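Local coordinates for dihydrodipicolinate synthase (Bacillus anthracis, PDB 1XKY), which probably condenses pyruvate with L-aspartate semialdehyde, the step that opens the diaminopimelate route to lysine in bacteria, at residues M10-G14 / I168-K172; V108-V114 / L139-Y144; L143-P147 / D173-D177; V156-V160 / E183-T188; A193-D199 / K211-A217. All coordinates share one frame. Numbering follows the deposited sequence.

Interaction 1: residues M10-G14 / I168-K172. With K (potassium ion), chain F.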
# COMPACT_ATOMS: atom_id res chain seq x y z
N MET A 10 -19.39 -8.30 -34.51
CA MET A 10 -18.58 -7.92 -33.32
C MET A 10 -17.18 -7.43 -33.75
O MET A 10 -16.47 -8.12 -34.51
CB MET A 10 -18.47 -9.10 -32.36
CG MET A 10 -17.56 -8.89 -31.14
SD MET A 10 -17.81 -7.33 -30.23
CE MET A 10 -19.50 -7.53 -29.65
N ILE A 11 -16.80 -6.25 -33.28
CA ILE A 11 -15.50 -5.67 -33.60
C ILE A 11 -14.36 -6.52 -32.99
O ILE A 11 -14.46 -6.99 -31.86
CB ILE A 11 -15.42 -4.19 -33.14
CG1 ILE A 11 -14.22 -3.49 -33.79
CG2 ILE A 11 -15.38 -4.08 -31.60
CD1 ILE A 11 -14.27 -1.97 -33.71
N ASP A 12 -13.32 -6.75 -33.77
CA ASP A 12 -12.20 -7.60 -33.36
C ASP A 12 -10.92 -6.77 -33.32
O ASP A 12 -10.37 -6.42 -34.35
CB ASP A 12 -12.04 -8.77 -34.34
CG ASP A 12 -10.90 -9.73 -33.96
OD1 ASP A 12 -10.29 -9.60 -32.88
OD2 ASP A 12 -10.63 -10.65 -34.76
N PHE A 13 -10.45 -6.47 -32.11
CA PHE A 13 -9.24 -5.67 -31.94
C PHE A 13 -7.96 -6.49 -32.08
O PHE A 13 -6.87 -5.93 -32.06
CB PHE A 13 -9.24 -4.95 -30.59
CG PHE A 13 -10.43 -4.07 -30.38
CD1 PHE A 13 -10.73 -3.06 -31.29
CD2 PHE A 13 -11.25 -4.23 -29.28
CE1 PHE A 13 -11.82 -2.23 -31.11
CE2 PHE A 13 -12.35 -3.40 -29.09
CZ PHE A 13 -12.63 -2.40 -29.99
N GLY A 14 -8.09 -7.81 -32.21
CA GLY A 14 -6.94 -8.71 -32.31
C GLY A 14 -6.21 -8.91 -30.99
O GLY A 14 -6.76 -8.67 -29.91
N ILE A 168 -20.79 -1.94 -25.04
CA ILE A 168 -19.60 -2.05 -24.18
C ILE A 168 -19.06 -3.48 -24.33
O ILE A 168 -19.63 -4.43 -23.77
CB ILE A 168 -19.87 -1.68 -22.70
CG1 ILE A 168 -20.48 -0.28 -22.61
CG2 ILE A 168 -18.56 -1.76 -21.90
CD1 ILE A 168 -20.75 0.23 -21.21
N VAL A 169 -17.99 -3.61 -25.10
CA VAL A 169 -17.56 -4.90 -25.65
C VAL A 169 -16.22 -5.44 -25.12
O VAL A 169 -15.88 -6.60 -25.37
CB VAL A 169 -17.51 -4.86 -27.21
CG1 VAL A 169 -18.87 -4.48 -27.78
CG2 VAL A 169 -16.42 -3.89 -27.74
N ALA A 170 -15.47 -4.61 -24.41
CA ALA A 170 -14.14 -5.00 -23.95
C ALA A 170 -13.65 -4.12 -22.81
O ALA A 170 -14.22 -3.06 -22.54
CB ALA A 170 -13.15 -4.96 -25.11
N ILE A 171 -12.59 -4.58 -22.14
CA ILE A 171 -11.91 -3.81 -21.11
C ILE A 171 -10.39 -3.97 -21.25
O ILE A 171 -9.89 -5.07 -21.51
CB ILE A 171 -12.39 -4.18 -19.67
CG1 ILE A 171 -11.69 -3.32 -18.61
CG2 ILE A 171 -12.20 -5.67 -19.40
CD1 ILE A 171 -12.39 -3.30 -17.28
N LYS A 172 -9.69 -2.85 -21.16
CA LYS A 172 -8.24 -2.84 -20.97
C LYS A 172 -8.03 -2.83 -19.46
O LYS A 172 -8.34 -1.85 -18.80
CB LYS A 172 -7.61 -1.59 -21.61
CG LYS A 172 -6.11 -1.43 -21.33
CD LYS A 172 -5.56 -0.13 -21.89
CE LYS A 172 -4.06 0.01 -21.56
NZ LYS A 172 -3.48 1.26 -22.14
K K F . -21.81 -5.93 -24.41
O HOH W 1 -19.81 -7.81 -25.43
O HOH W 2 -24.03 -7.25 -24.92
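In this TIM barrel the first ordered residues, 10-14, which precede strand 16-19, pack against the first residues of strand 168-173 without pairing with them; CA atoms come no nearer than the 8.2 Å between Ile-11 and Val-169. Val-169 is the bump. Its CG1 meets the methyl of Met-10 (CE to CG1 3.6 Å), whose side chain folds over with chi2 and chi3 both p. Its CG2 enters the hollow between Ile-11 and Phe-13, 4.0 Å from Ile-11 CG2 and 4.3 Å from Phe-13 CE2. The Phe-13 ring presents its edge to the small Ala-170 (CE2 to CB 4.3 Å), and Met-142 and Tyr-195 also touch the Phe-13 side chain. Val-169 departs from extended geometry (psi -11°), and it and Ala-170, though consecutive, both point toward the loop. Beside this patch, Ile-168 O binds a potassium ion at 2.7 Å, with Ser-163, Ile-165 and Glu-166 among the other ligands. Asp-12 OD1 shapes the loop through an Asx turn, accepting from Gly-14 N (2.9 Å), and ties it outward by a salt bridge to Lys-211. No hydrogen bond crosses between the segments: van der Waals fit makes this small contact (158 Å²), while polar bonds such as Asp-12 to Lys-211 and Gly-14 O to Tyr-195 OH fix the loop's position.

Interaction 2: residues V108-V114 / L139-Y144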
# COMPACT_ATOMS: atom_id res chain seq x y z
N VAL A 108 -13.88 7.09 -36.39
CA VAL A 108 -13.16 6.09 -35.59
C VAL A 108 -14.06 4.85 -35.44
O VAL A 108 -15.27 4.91 -35.69
CB VAL A 108 -12.73 6.62 -34.19
CG1 VAL A 108 -11.88 7.87 -34.33
CG2 VAL A 108 -13.94 6.87 -33.28
N ASP A 109 -13.47 3.73 -35.06
CA ASP A 109 -14.20 2.46 -35.00
C ASP A 109 -14.73 2.12 -33.61
O ASP A 109 -15.63 1.29 -33.47
CB ASP A 109 -13.30 1.34 -35.52
CG ASP A 109 -12.85 1.59 -36.94
OD1 ASP A 109 -11.66 1.92 -37.15
OD2 ASP A 109 -13.70 1.50 -37.85
N ALA A 110 -14.15 2.75 -32.59
CA ALA A 110 -14.51 2.51 -31.21
C ALA A 110 -13.95 3.63 -30.36
O ALA A 110 -13.13 4.44 -30.83
CB ALA A 110 -13.94 1.17 -30.75
N VAL A 111 -14.36 3.66 -29.09
CA VAL A 111 -13.79 4.61 -28.15
C VAL A 111 -13.31 3.90 -26.88
O VAL A 111 -13.86 2.86 -26.49
CB VAL A 111 -14.77 5.77 -27.81
CG1 VAL A 111 -15.08 6.59 -29.04
CG2 VAL A 111 -16.05 5.24 -27.16
N MET A 112 -12.26 4.46 -26.27
CA MET A 112 -11.72 4.00 -25.00
C MET A 112 -12.17 4.98 -23.92
O MET A 112 -11.98 6.19 -24.06
CB MET A 112 -10.19 3.96 -25.05
CG MET A 112 -9.50 3.46 -23.78
SD MET A 112 -9.41 1.66 -23.70
CE MET A 112 -7.93 1.34 -24.64
N LEU A 113 -12.75 4.44 -22.84
CA LEU A 113 -13.24 5.24 -21.72
C LEU A 113 -12.53 4.84 -20.42
O LEU A 113 -12.77 3.75 -19.88
CB LEU A 113 -14.76 5.06 -21.57
CG LEU A 113 -15.63 5.36 -22.80
CD1 LEU A 113 -17.10 5.16 -22.47
CD2 LEU A 113 -15.40 6.78 -23.32
N VAL A 114 -11.68 5.73 -19.92
CA VAL A 114 -10.92 5.50 -18.70
C VAL A 114 -11.77 5.73 -17.44
O VAL A 114 -12.67 6.56 -17.43
CB VAL A 114 -9.63 6.39 -18.68
CG1 VAL A 114 -9.98 7.86 -18.40
CG2 VAL A 114 -8.61 5.86 -17.69
N LEU A 139 -21.03 3.45 -31.50
CA LEU A 139 -19.74 2.78 -31.58
C LEU A 139 -19.49 1.84 -30.41
O LEU A 139 -19.98 2.07 -29.30
CB LEU A 139 -18.60 3.80 -31.63
CG LEU A 139 -18.46 4.61 -32.93
CD1 LEU A 139 -17.20 5.45 -32.84
CD2 LEU A 139 -18.41 3.70 -34.14
N PRO A 140 -18.72 0.76 -30.65
CA PRO A 140 -18.23 -0.08 -29.58
C PRO A 140 -17.38 0.69 -28.56
O PRO A 140 -16.67 1.66 -28.92
CB PRO A 140 -17.37 -1.13 -30.31
CG PRO A 140 -17.83 -1.11 -31.70
CD PRO A 140 -18.28 0.28 -31.97
N VAL A 141 -17.46 0.26 -27.31
CA VAL A 141 -16.77 0.89 -26.19
C VAL A 141 -15.86 -0.11 -25.47
O VAL A 141 -16.28 -1.23 -25.14
CB VAL A 141 -17.77 1.49 -25.18
CG1 VAL A 141 -17.07 1.96 -23.91
CG2 VAL A 141 -18.56 2.61 -25.81
N MET A 142 -14.61 0.31 -25.23
CA MET A 142 -13.67 -0.42 -24.40
C MET A 142 -13.45 0.40 -23.13
O MET A 142 -13.09 1.58 -23.19
CB MET A 142 -12.34 -0.64 -25.13
CG MET A 142 -11.27 -1.39 -24.32
SD MET A 142 -9.69 -1.67 -25.18
CE MET A 142 -10.13 -3.00 -26.28
N LEU A 143 -13.68 -0.24 -21.99
CA LEU A 143 -13.40 0.36 -20.69
C LEU A 143 -11.90 0.27 -20.40
O LEU A 143 -11.21 -0.62 -20.90
CB LEU A 143 -14.17 -0.37 -19.60
CG LEU A 143 -15.69 -0.46 -19.72
CD1 LEU A 143 -16.22 -1.32 -18.59
CD2 LEU A 143 -16.33 0.91 -19.69
N TYR A 144 -11.40 1.18 -19.58
CA TYR A 144 -10.00 1.20 -19.21
C TYR A 144 -9.88 1.32 -17.69
O TYR A 144 -10.16 2.38 -17.12
CB TYR A 144 -9.28 2.33 -19.95
CG TYR A 144 -7.79 2.48 -19.72
CD1 TYR A 144 -7.03 1.48 -19.10
CD2 TYR A 144 -7.12 3.61 -20.19
CE1 TYR A 144 -5.66 1.63 -18.92
CE2 TYR A 144 -5.75 3.76 -20.02
CZ TYR A 144 -5.03 2.77 -19.38
OH TYR A 144 -3.67 2.93 -19.22
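Adjacent strands of a TIM barrel illustrate how parallel pairing is built from one repeating unit. The backbone bonds come first: Val-111 N donates to Pro-140 O (3.1 Å), Met-142 N to Val-111 O (2.9 Å), Leu-113 N to Met-142 O (2.9 Å) and Tyr-144 N to Leu-113 O (2.9 Å). CA-H...O contacts fill the intervals, the shortest from Met-112 CA to Met-142 O at 3.3 Å. Sulfur contacts follow, on the face of Met-112, Met-142, Val-114 and Tyr-144: Met-112 CE lies 3.5 Å from Met-142 SD, and Met-112 SD makes an oblique Met-aromatic contact, 5.2 Å from the Tyr-144 ring centroid. Purely aliphatic packing holds the other face, where Leu-113 CD1 reaches Val-141 CG1 at 3.5 Å, and the loops just before the strands, where Leu-139 CD1 meets Val-108 CG2 at 3.6 Å. The two strands belong to a beta-alpha-beta unit: Phe-130 of helix 123-135 covers Leu-113 and Leu-143 outside, while strands 84-87 and 168-173 continue the sheet beyond them.

Interaction 3: residues L143-P147 / D173-D177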
# COMPACT_ATOMS: atom_id res chain seq x y z
N LEU A 143 -13.68 -0.24 -21.99
CA LEU A 143 -13.40 0.36 -20.69
C LEU A 143 -11.90 0.27 -20.40
O LEU A 143 -11.21 -0.62 -20.90
CB LEU A 143 -14.17 -0.37 -19.60
CG LEU A 143 -15.69 -0.46 -19.72
CD1 LEU A 143 -16.22 -1.32 -18.59
CD2 LEU A 143 -16.33 0.91 -19.69
N TYR A 144 -11.40 1.18 -19.58
CA TYR A 144 -10.00 1.20 -19.21
C TYR A 144 -9.88 1.32 -17.69
O TYR A 144 -10.16 2.38 -17.12
CB TYR A 144 -9.28 2.33 -19.95
CG TYR A 144 -7.79 2.48 -19.72
CD1 TYR A 144 -7.03 1.48 -19.10
CD2 TYR A 144 -7.12 3.61 -20.19
CE1 TYR A 144 -5.66 1.63 -18.92
CE2 TYR A 144 -5.75 3.76 -20.02
CZ TYR A 144 -5.03 2.77 -19.38
OH TYR A 144 -3.67 2.93 -19.22
N ASN A 145 -9.49 0.21 -17.06
CA ASN A 145 -9.23 0.16 -15.63
C ASN A 145 -7.74 0.43 -15.39
O ASN A 145 -6.87 -0.29 -15.89
CB ASN A 145 -9.60 -1.22 -15.08
CG ASN A 145 -9.41 -1.33 -13.58
OD1 ASN A 145 -9.90 -0.51 -12.81
ND2 ASN A 145 -8.69 -2.36 -13.16
N VAL A 146 -7.46 1.50 -14.64
CA VAL A 146 -6.08 1.94 -14.42
C VAL A 146 -5.93 2.60 -13.05
O VAL A 146 -5.73 3.83 -12.95
CB VAL A 146 -5.59 2.82 -15.60
CG1 VAL A 146 -6.42 4.11 -15.73
CG2 VAL A 146 -4.10 3.11 -15.47
N PRO A 147 -6.05 1.80 -11.97
CA PRO A 147 -5.96 2.32 -10.61
C PRO A 147 -4.62 2.99 -10.33
O PRO A 147 -4.54 3.88 -9.49
CB PRO A 147 -6.16 1.07 -9.74
CG PRO A 147 -5.81 -0.07 -10.62
CD PRO A 147 -6.29 0.34 -11.96
N ASP A 173 -7.51 -3.93 -18.91
CA ASP A 173 -7.35 -4.04 -17.46
C ASP A 173 -5.90 -3.85 -17.04
O ASP A 173 -5.10 -4.80 -17.06
CB ASP A 173 -7.90 -5.38 -16.95
CG ASP A 173 -8.07 -5.40 -15.43
OD1 ASP A 173 -7.45 -4.55 -14.74
OD2 ASP A 173 -8.82 -6.26 -14.92
N ALA A 174 -5.56 -2.62 -16.63
CA ALA A 174 -4.23 -2.32 -16.09
C ALA A 174 -4.20 -2.36 -14.55
O ALA A 174 -3.35 -1.72 -13.91
CB ALA A 174 -3.75 -0.98 -16.60
N GLY A 175 -5.11 -3.12 -13.94
CA GLY A 175 -5.12 -3.30 -12.49
C GLY A 175 -3.96 -4.13 -11.96
O GLY A 175 -3.70 -4.13 -10.76
N GLY A 176 -3.28 -4.85 -12.85
CA GLY A 176 -2.11 -5.65 -12.49
C GLY A 176 -2.45 -6.96 -11.82
O GLY A 176 -1.57 -7.62 -11.28
N ASP A 177 -3.71 -7.37 -11.90
CA ASP A 177 -4.20 -8.51 -11.14
C ASP A 177 -4.90 -9.49 -12.08
O ASP A 177 -6.03 -9.25 -12.51
CB ASP A 177 -5.17 -8.02 -10.06
CG ASP A 177 -5.56 -9.11 -9.07
OD1 ASP A 177 -5.54 -10.30 -9.44
OD2 ASP A 177 -5.90 -8.77 -7.92
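Asp-173 OD1 organises the place where two neighbouring barrel strands come to an end, accepting from Asn-145 ND2 across the segments (3.0 Å) and from Gly-175 N (2.9 Å) in an Asx turn. One carboxylate oxygen thus both joins the strands and bends the chain after the second. A bond from Ala-174 N to Asn-145 O, 2.8 Å long, is one of the two backbone bonds by which Asn-145 bridges Asp-173, the other being to Lys-172. Gly-175 suits its place for steric reasons, since an ideal CB would sit 3.0 Å from Asn-145 ND2. Its CA instead packs against Pro-147 CG at 3.8 Å. Farther out, Ala-174 CB touches the edge of the Tyr-144 ring (CE1 4.0 Å) and Val-146 CG2 (4.3 Å). These are C-terminal strand ends, the rim at which TIM-barrel enzymes carry their active sites. From here each strand leads on to a helix: Val-146 stands at the N-cap of 147-150, while Asp-177, at the N-cap of 178-187, caps Leu-179 N through OD1.

Interaction 4: residues V156-V160 / E183-T188. With K (potassium ion), chain E.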
# COMPACT_ATOMS: atom_id res chain seq x y z
N VAL A 156 -15.06 -5.83 -10.35
CA VAL A 156 -15.52 -6.91 -11.22
C VAL A 156 -17.03 -6.78 -11.47
O VAL A 156 -17.47 -6.85 -12.61
CB VAL A 156 -15.20 -8.31 -10.62
CG1 VAL A 156 -15.91 -9.42 -11.41
CG2 VAL A 156 -13.68 -8.55 -10.58
N ASP A 157 -17.79 -6.57 -10.40
CA ASP A 157 -19.24 -6.42 -10.48
C ASP A 157 -19.66 -5.28 -11.41
O ASP A 157 -20.57 -5.43 -12.23
CB ASP A 157 -19.83 -6.20 -9.08
CG ASP A 157 -19.87 -7.48 -8.24
OD1 ASP A 157 -19.54 -8.59 -8.75
OD2 ASP A 157 -20.24 -7.36 -7.04
N THR A 158 -19.00 -4.14 -11.29
CA THR A 158 -19.30 -2.99 -12.14
C THR A 158 -19.01 -3.29 -13.61
O THR A 158 -19.79 -2.92 -14.49
CB THR A 158 -18.55 -1.74 -11.66
OG1 THR A 158 -18.96 -1.45 -10.32
CG2 THR A 158 -18.83 -0.53 -12.57
N VAL A 159 -17.90 -3.99 -13.86
CA VAL A 159 -17.52 -4.36 -15.23
C VAL A 159 -18.54 -5.32 -15.82
O VAL A 159 -18.93 -5.17 -16.98
CB VAL A 159 -16.10 -4.97 -15.32
CG1 VAL A 159 -15.80 -5.45 -16.75
CG2 VAL A 159 -15.07 -3.96 -14.89
N VAL A 160 -18.97 -6.29 -15.02
CA VAL A 160 -19.99 -7.24 -15.46
C VAL A 160 -21.29 -6.51 -15.81
O VAL A 160 -21.85 -6.74 -16.88
CB VAL A 160 -20.26 -8.35 -14.39
CG1 VAL A 160 -21.46 -9.22 -14.81
CG2 VAL A 160 -19.03 -9.23 -14.19
N GLU A 183 -11.94 -13.42 -13.08
CA GLU A 183 -13.34 -13.32 -12.67
C GLU A 183 -14.19 -12.58 -13.70
O GLU A 183 -15.34 -12.97 -13.98
CB GLU A 183 -13.43 -12.63 -11.31
CG GLU A 183 -14.75 -12.84 -10.61
CD GLU A 183 -14.80 -12.14 -9.26
OE1 GLU A 183 -13.71 -11.92 -8.67
OE2 GLU A 183 -15.91 -11.81 -8.79
N ILE A 184 -13.65 -11.50 -14.26
CA ILE A 184 -14.33 -10.75 -15.31
C ILE A 184 -14.54 -11.64 -16.53
O ILE A 184 -15.64 -11.67 -17.09
CB ILE A 184 -13.52 -9.48 -15.74
CG1 ILE A 184 -13.45 -8.47 -14.58
CG2 ILE A 184 -14.16 -8.83 -16.98
CD1 ILE A 184 -12.44 -7.37 -14.78
N ILE A 185 -13.49 -12.35 -16.93
CA ILE A 185 -13.55 -13.27 -18.05
C ILE A 185 -14.67 -14.30 -17.82
O ILE A 185 -15.50 -14.53 -18.69
CB ILE A 185 -12.19 -13.99 -18.31
CG1 ILE A 185 -11.15 -12.99 -18.83
CG2 ILE A 185 -12.36 -15.14 -19.33
CD1 ILE A 185 -9.70 -13.41 -18.60
N GLU A 186 -14.69 -14.88 -16.62
CA GLU A 186 -15.66 -15.92 -16.27
C GLU A 186 -17.10 -15.40 -16.29
O GLU A 186 -17.99 -16.03 -16.85
CB GLU A 186 -15.32 -16.46 -14.89
CG GLU A 186 -16.18 -17.62 -14.40
CD GLU A 186 -15.67 -18.17 -13.07
OE1 GLU A 186 -16.17 -19.23 -12.63
OE2 GLU A 186 -14.77 -17.54 -12.46
N LYS A 187 -17.30 -14.23 -15.69
CA LYS A 187 -18.65 -13.73 -15.41
C LYS A 187 -19.30 -12.95 -16.55
O LYS A 187 -20.50 -12.68 -16.50
CB LYS A 187 -18.63 -12.88 -14.14
CG LYS A 187 -18.41 -13.70 -12.88
CD LYS A 187 -18.33 -12.82 -11.65
CE LYS A 187 -18.44 -13.65 -10.37
NZ LYS A 187 -19.87 -13.96 -10.09
N THR A 188 -18.51 -12.58 -17.56
CA THR A 188 -19.03 -11.87 -18.73
C THR A 188 -19.29 -12.85 -19.87
O THR A 188 -18.74 -13.96 -19.88
CB THR A 188 -18.05 -10.75 -19.19
OG1 THR A 188 -16.77 -11.31 -19.50
CG2 THR A 188 -17.89 -9.68 -18.11
K K E . -16.04 -13.40 -21.22
O HOH W 3 -17.35 -9.88 -7.74
O HOH W 4 -13.63 -12.00 -21.39
O HOH W 5 -14.43 -14.79 -23.53
O HOH W 6 -16.45 -15.98 -21.78
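A potassium ion sits at the C-terminal end of helix 178-187, an instance of a cation meeting carbonyls that a helix leaves exposed as it ends. It is bound by Ile-185 O (2.8 Å), Thr-188 OG1 (2.8 Å) and Thr-188 O (3.1 Å), by three waters, and by the carbonyls of Ala-189 and Phe-192. The Thr-188 hydroxyl has a double role, for OG1 also donates to Ile-184 O at 2.7 Å. The interface with residues 156-160 is apolar in the middle: Val-159 CG1 meets Ile-184 CG2 at 3.8 Å, and Val-156 CG2 meets Ile-184 CG1 at 4.0 Å. Val-160 CG2 lies against Lys-187 CB (3.7 Å) and Thr-188 CG2 (4.1 Å). At the solvent edge, one water donates both to Asp-157 OD1 (2.7 Å) and to Glu-183 OE2 (2.6 Å). The axes of segments 156-160 and 183-187 approach to 9.6 Å, with a signed crossing angle of -36°, within the outer helical layer of the barrel. Helices 156-163 and 178-187 flank strand 168-173 in sequence; beneath them Val-159 rests on Ile-171, and Ile-184 on Asp-173 and on Val-194 of strand 193-196.

Interaction 5: residues A193-D199 / K211-A217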
# COMPACT_ATOMS: atom_id res chain seq x y z
N ALA A 193 -14.54 -9.07 -24.27
CA ALA A 193 -13.11 -9.38 -24.27
C ALA A 193 -12.33 -8.62 -23.18
O ALA A 193 -12.50 -7.41 -23.00
CB ALA A 193 -12.52 -9.08 -25.64
N VAL A 194 -11.47 -9.35 -22.46
CA VAL A 194 -10.55 -8.76 -21.49
C VAL A 194 -9.15 -8.69 -22.10
O VAL A 194 -8.60 -9.70 -22.52
CB VAL A 194 -10.52 -9.58 -20.18
CG1 VAL A 194 -9.44 -9.04 -19.22
CG2 VAL A 194 -11.89 -9.55 -19.51
N TYR A 195 -8.60 -7.47 -22.16
CA TYR A 195 -7.22 -7.23 -22.57
C TYR A 195 -6.37 -6.89 -21.36
O TYR A 195 -6.81 -6.11 -20.51
CB TYR A 195 -7.13 -6.08 -23.58
CG TYR A 195 -7.58 -6.49 -24.95
CD1 TYR A 195 -6.66 -6.84 -25.93
CD2 TYR A 195 -8.94 -6.58 -25.26
CE1 TYR A 195 -7.06 -7.26 -27.19
CE2 TYR A 195 -9.36 -7.00 -26.52
CZ TYR A 195 -8.42 -7.34 -27.48
OH TYR A 195 -8.86 -7.75 -28.72
N SER A 196 -5.16 -7.44 -21.28
CA SER A 196 -4.19 -6.90 -20.33
C SER A 196 -3.87 -5.45 -20.71
O SER A 196 -3.81 -5.11 -21.89
CB SER A 196 -2.91 -7.73 -20.29
OG SER A 196 -1.95 -7.12 -19.43
N GLY A 197 -3.73 -4.61 -19.69
CA GLY A 197 -3.27 -3.24 -19.85
C GLY A 197 -1.82 -3.09 -19.43
O GLY A 197 -1.30 -1.98 -19.38
N ASP A 198 -1.16 -4.21 -19.12
CA ASP A 198 0.29 -4.20 -18.82
C ASP A 198 1.03 -5.24 -19.66
O ASP A 198 0.71 -6.43 -19.64
CB ASP A 198 0.53 -4.45 -17.34
CG ASP A 198 0.06 -3.29 -16.48
OD1 ASP A 198 0.70 -2.22 -16.55
OD2 ASP A 198 -0.97 -3.44 -15.78
N ASP A 199 2.05 -4.76 -20.38
CA ASP A 199 2.82 -5.60 -21.30
C ASP A 199 3.36 -6.87 -20.65
O ASP A 199 3.23 -7.96 -21.21
CB ASP A 199 3.97 -4.79 -21.90
CG ASP A 199 3.52 -3.92 -23.04
OD1 ASP A 199 3.01 -4.50 -24.02
OD2 ASP A 199 3.67 -2.68 -22.97
N LYS A 211 -7.90 -11.92 -24.09
CA LYS A 211 -7.80 -11.99 -25.55
C LYS A 211 -6.43 -11.53 -26.03
O LYS A 211 -5.94 -11.99 -27.07
CB LYS A 211 -8.91 -11.17 -26.21
CG LYS A 211 -9.02 -11.43 -27.73
CD LYS A 211 -10.32 -10.91 -28.29
CE LYS A 211 -10.40 -11.08 -29.79
NZ LYS A 211 -11.66 -10.48 -30.33
N GLY A 212 -5.82 -10.62 -25.28
CA GLY A 212 -4.57 -10.02 -25.69
C GLY A 212 -4.10 -8.89 -24.81
O GLY A 212 -4.35 -8.87 -23.60
N ILE A 213 -3.39 -7.95 -25.43
CA ILE A 213 -2.70 -6.87 -24.74
C ILE A 213 -2.98 -5.56 -25.46
O ILE A 213 -2.98 -5.51 -26.67
CB ILE A 213 -1.15 -7.11 -24.69
CG1 ILE A 213 -0.42 -5.89 -24.12
CG2 ILE A 213 -0.62 -7.43 -26.08
CD1 ILE A 213 -0.54 -5.68 -22.64
N VAL A 214 -3.23 -4.52 -24.68
CA VAL A 214 -3.07 -3.16 -25.14
C VAL A 214 -1.71 -2.59 -24.72
O VAL A 214 -1.46 -2.39 -23.55
CB VAL A 214 -4.24 -2.27 -24.68
CG1 VAL A 214 -4.12 -0.86 -25.22
CG2 VAL A 214 -5.56 -2.91 -25.04
N SER A 215 -0.83 -2.40 -25.70
CA SER A 215 0.62 -2.46 -25.50
C SER A 215 1.27 -1.09 -25.65
O SER A 215 0.84 -0.27 -26.43
CB SER A 215 1.27 -3.45 -26.47
OG SER A 215 2.66 -3.50 -26.34
N VAL A 216 2.34 -0.89 -24.90
CA VAL A 216 3.30 0.16 -25.16
C VAL A 216 4.58 -0.36 -25.83
O VAL A 216 5.09 0.24 -26.75
CB VAL A 216 3.61 0.94 -23.87
CG1 VAL A 216 4.79 1.85 -24.05
CG2 VAL A 216 2.39 1.71 -23.42
N ALA A 217 5.06 -1.49 -25.34
CA ALA A 217 6.28 -2.14 -25.86
C ALA A 217 6.23 -2.51 -27.34
O ALA A 217 7.26 -2.60 -28.00
CB ALA A 217 6.62 -3.37 -25.04
O HOH W 7 -11.44 -7.85 -29.70
O HOH W 8 0.23 -1.22 -21.98
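The last beta-alpha-beta unit of the TIM barrel, strand 193-196, helix 202-207 and strand 212-215, shows how a short parallel pair can satisfy its polar groups after the strands part. Three backbone bonds make the pairing: Lys-211 N to Val-194 O (2.8 Å), Ser-196 N to Gly-212 O (2.8 Å) and Val-214 N to Ser-196 O (2.9 Å). Past them a water takes over, donating to Gly-197 O (3.1 Å) and Val-214 O (2.6 Å), and Ser-196 OG donates to Asp-198 O (2.8 Å). Another water, at the opposite end, accepts from Lys-211 NZ (2.7 Å) and donates to Tyr-195 OH (2.8 Å), although these groups find their main partners in the N-terminal loop: Asp-12 by salt bridge and Gly-14 O by hydrogen bond. The Tyr-195 ring carries Lys-211 CB over one face. Ile-213 CD1 packs against the loop after strand 193-196, 3.3 Å from Asp-198 O. Buried Asp-199 has several donors. Its OD2 accepts from Val-216 N (2.9 Å) and Ala-217 N (3.0 Å), and Ser-215 OG, itself capping Ser-218 N, donates to Asp-199 OD1 over just 2.6 Å.

In the fold
Together the five contacts sample one barrel from base to rim and from lumen to outer layer. Interactions 2 and 5 are buried strand pairs and rest on backbone hydrogen bonds; interaction 3 continues the strand of interaction 2, sharing Leu-143 and Tyr-144, and adds side-chain bonds to its last ladder bond. Strand 168-173 lies between them: Lys-172 N bonds Leu-143 O (2.7 Å), and Tyr-195 N bonds Ile-171 O (2.8 Å). Interactions 1 and 4 both pack apolar side chains beside a potassium site, but interaction 1 is buried, with Gly-14 O reaching Tyr-195 OH of interaction 5 at 2.6 Å, whereas interaction 4 is partly buried in the outer layer, its centre about 20 Å from the centre of the chain.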